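Local coordinates for capsid polyprotein VP90 (Turkey astrovirus 2, PDB 3TS3), which probably self-assembles into the icosahedral immature capsid, the chain here being its P2 globular domain, the projecting capsid spike, at residues W76-D81 against E173-Q178; G151-L156 against W188-S193. All coordinates share one frame; numbering follows the deposited sequence.

Contact 1 (W76-D81 against E173-Q178); sequences WWNILD and EDPGAQ
Trp76 lays one face of its indole over the chain turning through Glu173 and Asp174. The ring and the Asp174 carboxylate are almost parallel, their planes 4° apart. Asp174 CB sits over the six-membered ring, 3.7 Å from its centroid, as a CH-pi contact, while Asp174 CG is 3.6 Å from Trp76 CH2. Nearer the five-membered ring the same face meets backbone: Glu173 C lies 3.5 Å from Trp76 CD1, toward the rim. Asp174 CG is anti to its own backbone N (chi1 -175°), which sets CG over the benzene part of the indole. There OD1 accepts a hydrogen bond from Gly176 N at 2.8 Å, the donor standing above the carboxylate plane. This is an Asx turn, which folds the loop just after strand 164-171, the antiparallel partner of strand 76-81 in the large sheet. A salt bridge from Arg47 to the same OD1 gives this oxygen a second, charged partner. Two residues along the strand, Asn78 OD1 touches Pro175 CG at 3.4 Å, the proline ring crossing the amide at a slant. That oxygen also takes a hydrogen bond with Tyr179 OH, and Asn78 ND2 donates to Phe169 O on strand 164-171.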
loop_
_atom_site.group_PDB
_atom_site.type_symbol
_atom_site.label_atom_id
_atom_site.label_comp_id
_atom_site.label_asym_id
_atom_site.label_seq_id
_atom_site.Cartn_x
_atom_site.Cartn_y
_atom_site.Cartn_z
ATOM N N TRP C 76 -5.483 22.052 -1.484
ATOM C CA TRP C 76 -4.728 21.419 -0.407
ATOM C C TRP C 76 -3.525 20.645 -0.953
ATOM O O TRP C 76 -3.666 19.678 -1.675
ATOM C CB TRP C 76 -5.648 20.525 0.427
ATOM C CG TRP C 76 -6.763 21.295 1.094
ATOM C CD1 TRP C 76 -8.029 21.483 0.621
ATOM C CD2 TRP C 76 -6.700 21.984 2.347
ATOM N NE1 TRP C 76 -8.753 22.246 1.498
ATOM C CE2 TRP C 76 -7.964 22.556 2.572
ATOM C CE3 TRP C 76 -5.699 22.167 3.306
ATOM C CZ2 TRP C 76 -8.249 23.301 3.703
ATOM C CZ3 TRP C 76 -5.991 22.906 4.433
ATOM C CH2 TRP C 76 -7.254 23.460 4.624
ATOM N N TRP C 77 -2.346 21.114 -0.581
ATOM C CA TRP C 77 -1.091 20.611 -1.100
ATOM C C TRP C 77 -0.297 19.960 0.012
ATOM O O TRP C 77 -0.216 20.480 1.102
ATOM C CB TRP C 77 -0.334 21.756 -1.777
ATOM C CG TRP C 77 -1.139 22.281 -2.912
ATOM C CD1 TRP C 77 -1.995 23.340 -2.894
ATOM C CD2 TRP C 77 -1.222 21.719 -4.224
ATOM N NE1 TRP C 77 -2.584 23.491 -4.126
ATOM C CE2 TRP C 77 -2.123 22.507 -4.960
ATOM C CE3 TRP C 77 -0.606 20.639 -4.854
ATOM C CZ2 TRP C 77 -2.432 22.233 -6.287
ATOM C CZ3 TRP C 77 -0.906 20.378 -6.161
ATOM C CH2 TRP C 77 -1.805 21.172 -6.869
ATOM N N ASN C 78 0.238 18.789 -0.275
ATOM C CA ASN C 78 0.888 17.992 0.738
ATOM C C ASN C 78 2.303 17.596 0.366
ATOM O O ASN C 78 2.528 17.030 -0.676
ATOM C CB ASN C 78 0.039 16.745 0.979
ATOM C CG ASN C 78 -1.398 17.089 1.306
ATOM O OD1 ASN C 78 -1.719 17.390 2.435
ATOM N ND2 ASN C 78 -2.262 17.057 0.308
ATOM N N ILE C 79 3.244 17.914 1.245
ATOM C CA ILE C 79 4.627 17.523 1.071
ATOM C C ILE C 79 4.921 16.513 2.177
ATOM O O ILE C 79 5.126 16.886 3.326
ATOM C CB ILE C 79 5.548 18.747 1.225
ATOM C CG1 ILE C 79 5.097 19.869 0.290
ATOM C CG2 ILE C 79 6.984 18.382 0.939
ATOM C CD1 ILE C 79 5.770 21.199 0.541
ATOM N N LEU C 80 4.958 15.235 1.813
ATOM C CA LEU C 80 5.152 14.169 2.790
ATOM C C LEU C 80 6.469 13.427 2.575
ATOM O O LEU C 80 6.954 13.325 1.466
ATOM C CB LEU C 80 3.980 13.187 2.759
ATOM C CG LEU C 80 2.596 13.758 3.056
ATOM C CD1 LEU C 80 1.617 12.606 3.218
ATOM C CD2 LEU C 80 2.627 14.606 4.309
ATOM N N ASP C 81 7.028 12.915 3.663
ATOM C CA ASP C 81 8.303 12.212 3.632
ATOM C C ASP C 81 8.041 10.707 3.683
ATOM O O ASP C 81 7.401 10.226 4.595
ATOM C CB ASP C 81 9.114 12.648 4.859
ATOM C CG ASP C 81 10.422 11.900 5.008
ATOM O OD1 ASP C 81 10.934 11.365 4.025
ATOM O OD2 ASP C 81 10.936 11.881 6.137
ATOM N N GLU C 173 -9.718 17.880 0.059
ATOM C CA GLU C 173 -10.098 18.540 1.302
ATOM C C GLU C 173 -8.945 18.520 2.297
ATOM O O GLU C 173 -7.933 17.857 2.078
ATOM C CB GLU C 173 -11.354 17.904 1.926
ATOM C CG GLU C 173 -12.594 17.878 1.023
ATOM C CD GLU C 173 -13.127 19.255 0.678
ATOM O OE1 GLU C 173 -12.742 20.241 1.324
ATOM O OE2 GLU C 173 -13.930 19.343 -0.262
ATOM N N ASP C 174 -9.119 19.251 3.390
ATOM C CA ASP C 174 -8.102 19.383 4.425
ATOM C C ASP C 174 -7.780 17.990 4.961
ATOM O O ASP C 174 -8.672 17.275 5.373
ATOM C CB ASP C 174 -8.723 20.238 5.537
ATOM C CG ASP C 174 -7.764 20.577 6.660
ATOM O OD1 ASP C 174 -6.624 20.105 6.655
ATOM O OD2 ASP C 174 -8.172 21.343 7.553
ATOM N N PRO C 175 -6.504 17.611 4.939
ATOM C CA PRO C 175 -6.072 16.312 5.469
ATOM C C PRO C 175 -6.080 16.314 6.995
ATOM O O PRO C 175 -5.954 15.272 7.619
ATOM C CB PRO C 175 -4.649 16.167 4.926
ATOM C CG PRO C 175 -4.176 17.561 4.737
ATOM C CD PRO C 175 -5.393 18.338 4.302
ATOM N N GLY C 176 -6.238 17.498 7.569
ATOM C CA GLY C 176 -6.201 17.693 9.006
ATOM C C GLY C 176 -4.875 18.287 9.440
ATOM O O GLY C 176 -3.862 18.070 8.815
ATOM N N ALA C 177 -4.897 19.032 10.538
ATOM C CA ALA C 177 -3.705 19.682 11.055
ATOM C C ALA C 177 -2.645 18.653 11.425
ATOM O O ALA C 177 -1.467 18.910 11.298
ATOM C CB ALA C 177 -4.043 20.564 12.246
ATOM N N GLN C 178 -3.093 17.497 11.896
ATOM C CA GLN C 178 -2.198 16.406 12.246
ATOM C C GLN C 178 -2.290 15.261 11.240
ATOM O O GLN C 178 -1.908 14.138 11.531
ATOM C CB GLN C 178 -2.449 15.908 13.668
ATOM C CG GLN C 178 -2.059 16.901 14.753
ATOM C CD GLN C 178 -3.249 17.483 15.489
ATOM O OE1 GLN C 178 -4.176 18.019 14.884
ATOM N NE2 GLN C 178 -3.223 17.379 16.814
#

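Contact 2 (G151-L156 against W188-S193); sequences GRRAAL and WNWSYS
Arg153 and Trp190 are the residues whose CA atoms come nearest across the two segments, 7.9 Å apart; no direct hydrogen bond joins the segments, and side chains carry most of the contact. The Arg153 guanidinium lies flat on the Trp190 indole, planes 9° apart, with CZ 3.7 Å from the centroid of the five-membered ring, a cation-pi stack. Further back along the side chain, CD is over the six-membered ring, so aliphatic and charged parts share one indole face. The arginine chain bends at chi2 (100°), which carries CD over the ring, and the two side chains cross at about a right angle. In the plane of the indole, Gly151 O meets the rim, 3.4 Å from Trp190 CZ3. Three polar links surround the stack: Arg153 NE donates to Ser145 OG, Trp190 NE1 donates to Asp194 O, and a water in the guanidinium plane accepts from Arg153 NH2 at 2.9 Å and donates to Tyr192 O at 2.7 Å. Tyr192 CD1 lies at the guanidinium edge, 4.2 Å from Arg153 NH2. Around this pair, Phe199 of helix 196-202 stacks with Trp190, Phe69 of strand 67-70 touches both Arg153 and Tyr192, and strand 142-148 pairs with both strand 153-159 and strand 187-189, thereby joining the strands from which the two segments come.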
loop_
_atom_site.group_PDB
_atom_site.type_symbol
_atom_site.label_atom_id
_atom_site.label_comp_id
_atom_site.label_asym_id
_atom_site.label_seq_id
_atom_site.Cartn_x
_atom_site.Cartn_y
_atom_site.Cartn_z
ATOM N N GLY C 151 -6.103 7.856 -10.371
ATOM C CA GLY C 151 -5.569 8.605 -11.494
ATOM C C GLY C 151 -5.282 10.074 -11.213
ATOM O O GLY C 151 -5.280 10.889 -12.116
ATOM N N ARG C 152 -5.021 10.401 -9.954
ATOM C CA ARG C 152 -4.688 11.769 -9.588
ATOM C C ARG C 152 -3.175 11.888 -9.628
ATOM O O ARG C 152 -2.476 11.284 -8.826
ATOM C CB ARG C 152 -5.191 12.077 -8.184
ATOM C CG ARG C 152 -5.142 13.547 -7.824
ATOM C CD ARG C 152 -5.606 13.781 -6.407
ATOM N NE ARG C 152 -5.798 15.200 -6.124
ATOM C CZ ARG C 152 -6.922 15.868 -6.347
ATOM N NH1 ARG C 152 -7.981 15.263 -6.867
ATOM N NH2 ARG C 152 -6.978 17.154 -6.052
ATOM N N ARG C 153 -2.693 12.673 -10.582
ATOM C CA ARG C 153 -1.273 12.831 -10.834
ATOM C C ARG C 153 -0.559 13.460 -9.647
ATOM O O ARG C 153 -1.089 14.336 -8.973
ATOM C CB ARG C 153 -1.043 13.680 -12.088
ATOM C CG ARG C 153 0.375 13.627 -12.670
ATOM C CD ARG C 153 0.392 12.691 -13.840
ATOM N NE ARG C 153 1.653 12.587 -14.572
ATOM C CZ ARG C 153 1.820 12.992 -15.823
ATOM N NH1 ARG C 153 0.825 13.579 -16.474
ATOM N NH2 ARG C 153 2.981 12.806 -16.427
ATOM N N ALA C 154 0.666 12.989 -9.428
ATOM C CA ALA C 154 1.500 13.374 -8.296
ATOM C C ALA C 154 2.974 13.248 -8.661
ATOM O O ALA C 154 3.310 12.795 -9.735
ATOM C CB ALA C 154 1.186 12.510 -7.090
ATOM N N ALA C 155 3.848 13.667 -7.759
ATOM C CA ALA C 155 5.269 13.574 -8.012
ATOM C C ALA C 155 6.019 12.997 -6.831
ATOM O O ALA C 155 5.715 13.310 -5.699
ATOM C CB ALA C 155 5.830 14.940 -8.355
ATOM N N LEU C 156 7.018 12.171 -7.116
ATOM C CA LEU C 156 7.921 11.686 -6.087
ATOM C C LEU C 156 9.275 12.322 -6.374
ATOM O O LEU C 156 9.815 12.178 -7.462
ATOM C CB LEU C 156 8.033 10.161 -6.120
ATOM C CG LEU C 156 9.045 9.493 -5.180
ATOM C CD1 LEU C 156 8.687 9.699 -3.725
ATOM C CD2 LEU C 156 9.146 8.011 -5.494
ATOM N N TRP C 188 1.518 4.714 -8.112
ATOM C CA TRP C 188 2.178 3.935 -9.148
ATOM C C TRP C 188 2.821 4.868 -10.179
ATOM O O TRP C 188 2.329 5.959 -10.414
ATOM C CB TRP C 188 1.160 3.031 -9.845
ATOM C CG TRP C 188 0.618 1.899 -9.012
ATOM C CD1 TRP C 188 -0.397 1.961 -8.102
ATOM C CD2 TRP C 188 1.038 0.535 -9.053
ATOM N NE1 TRP C 188 -0.622 0.720 -7.564
ATOM C CE2 TRP C 188 0.241 -0.173 -8.139
ATOM C CE3 TRP C 188 2.007 -0.156 -9.776
ATOM C CZ2 TRP C 188 0.393 -1.526 -7.920
ATOM C CZ3 TRP C 188 2.149 -1.498 -9.564
ATOM C CH2 TRP C 188 1.351 -2.170 -8.641
ATOM N N ASN C 189 3.923 4.447 -10.789
ATOM C CA ASN C 189 4.559 5.315 -11.773
ATOM C C ASN C 189 3.668 5.551 -12.995
ATOM O O ASN C 189 2.953 4.675 -13.440
ATOM C CB ASN C 189 5.957 4.827 -12.162
ATOM C CG ASN C 189 5.927 3.704 -13.167
ATOM O OD1 ASN C 189 5.563 2.592 -12.847
ATOM N ND2 ASN C 189 6.337 3.996 -14.386
ATOM N N TRP C 190 3.694 6.775 -13.492
ATOM C CA TRP C 190 2.828 7.191 -14.579
ATOM C C TRP C 190 3.713 7.661 -15.725
ATOM O O TRP C 190 4.439 8.634 -15.596
ATOM C CB TRP C 190 1.956 8.318 -14.023
ATOM C CG TRP C 190 0.997 9.017 -14.935
ATOM C CD1 TRP C 190 1.168 9.319 -16.248
ATOM C CD2 TRP C 190 -0.272 9.564 -14.558
ATOM N NE1 TRP C 190 0.074 9.994 -16.723
ATOM C CE2 TRP C 190 -0.822 10.164 -15.704
ATOM C CE3 TRP C 190 -0.996 9.598 -13.367
ATOM C CZ2 TRP C 190 -2.062 10.785 -15.691
ATOM C CZ3 TRP C 190 -2.228 10.214 -13.359
ATOM C CH2 TRP C 190 -2.745 10.803 -14.510
ATOM N N SER C 191 3.631 6.961 -16.846
ATOM C CA SER C 191 4.463 7.247 -18.008
ATOM C C SER C 191 4.230 8.655 -18.538
ATOM O O SER C 191 3.115 9.123 -18.584
ATOM C CB SER C 191 4.156 6.235 -19.112
ATOM O OG SER C 191 4.710 6.652 -20.337
ATOM N N TYR C 192 5.303 9.302 -18.971
ATOM C CA TYR C 192 5.223 10.678 -19.453
ATOM C C TYR C 192 4.353 10.820 -20.705
ATOM O O TYR C 192 3.874 11.893 -21.001
ATOM C CB TYR C 192 6.620 11.302 -19.604
ATOM C CG TYR C 192 7.328 11.390 -18.271
ATOM C CD1 TYR C 192 7.077 12.434 -17.396
ATOM C CD2 TYR C 192 8.207 10.401 -17.868
ATOM C CE1 TYR C 192 7.691 12.494 -16.165
ATOM C CE2 TYR C 192 8.823 10.456 -16.647
ATOM C CZ TYR C 192 8.566 11.500 -15.800
ATOM O OH TYR C 192 9.185 11.549 -14.583
ATOM N N SER C 193 4.141 9.724 -21.417
ATOM C CA SER C 193 3.305 9.753 -22.612
ATOM C C SER C 193 1.831 9.392 -22.381
ATOM O O SER C 193 1.047 9.371 -23.316
ATOM C CB SER C 193 3.906 8.864 -23.697
ATOM O OG SER C 193 4.293 7.621 -23.162
HETATM O O HOH W 1 3.691 13.810 -19.108
#

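Contacts 1 and 2 show one principle at two places in a single domain: a tryptophan face receives a charged residue's side chain where a loop meets a strand. Their centres lie about 19 Å apart and their nearest atoms about 6 Å, without touching. Strand 164-171 connects them, pairing antiparallel with both strand 76-81 and strand 153-159; Arg152 also hydrogen-bonds Ser170 on it. Along the chain the segments of the two contacts alternate. Contact 1 is the more peripheral: its centre lies about 16 Å from the centre of the chain, that of contact 2 about 8 Å.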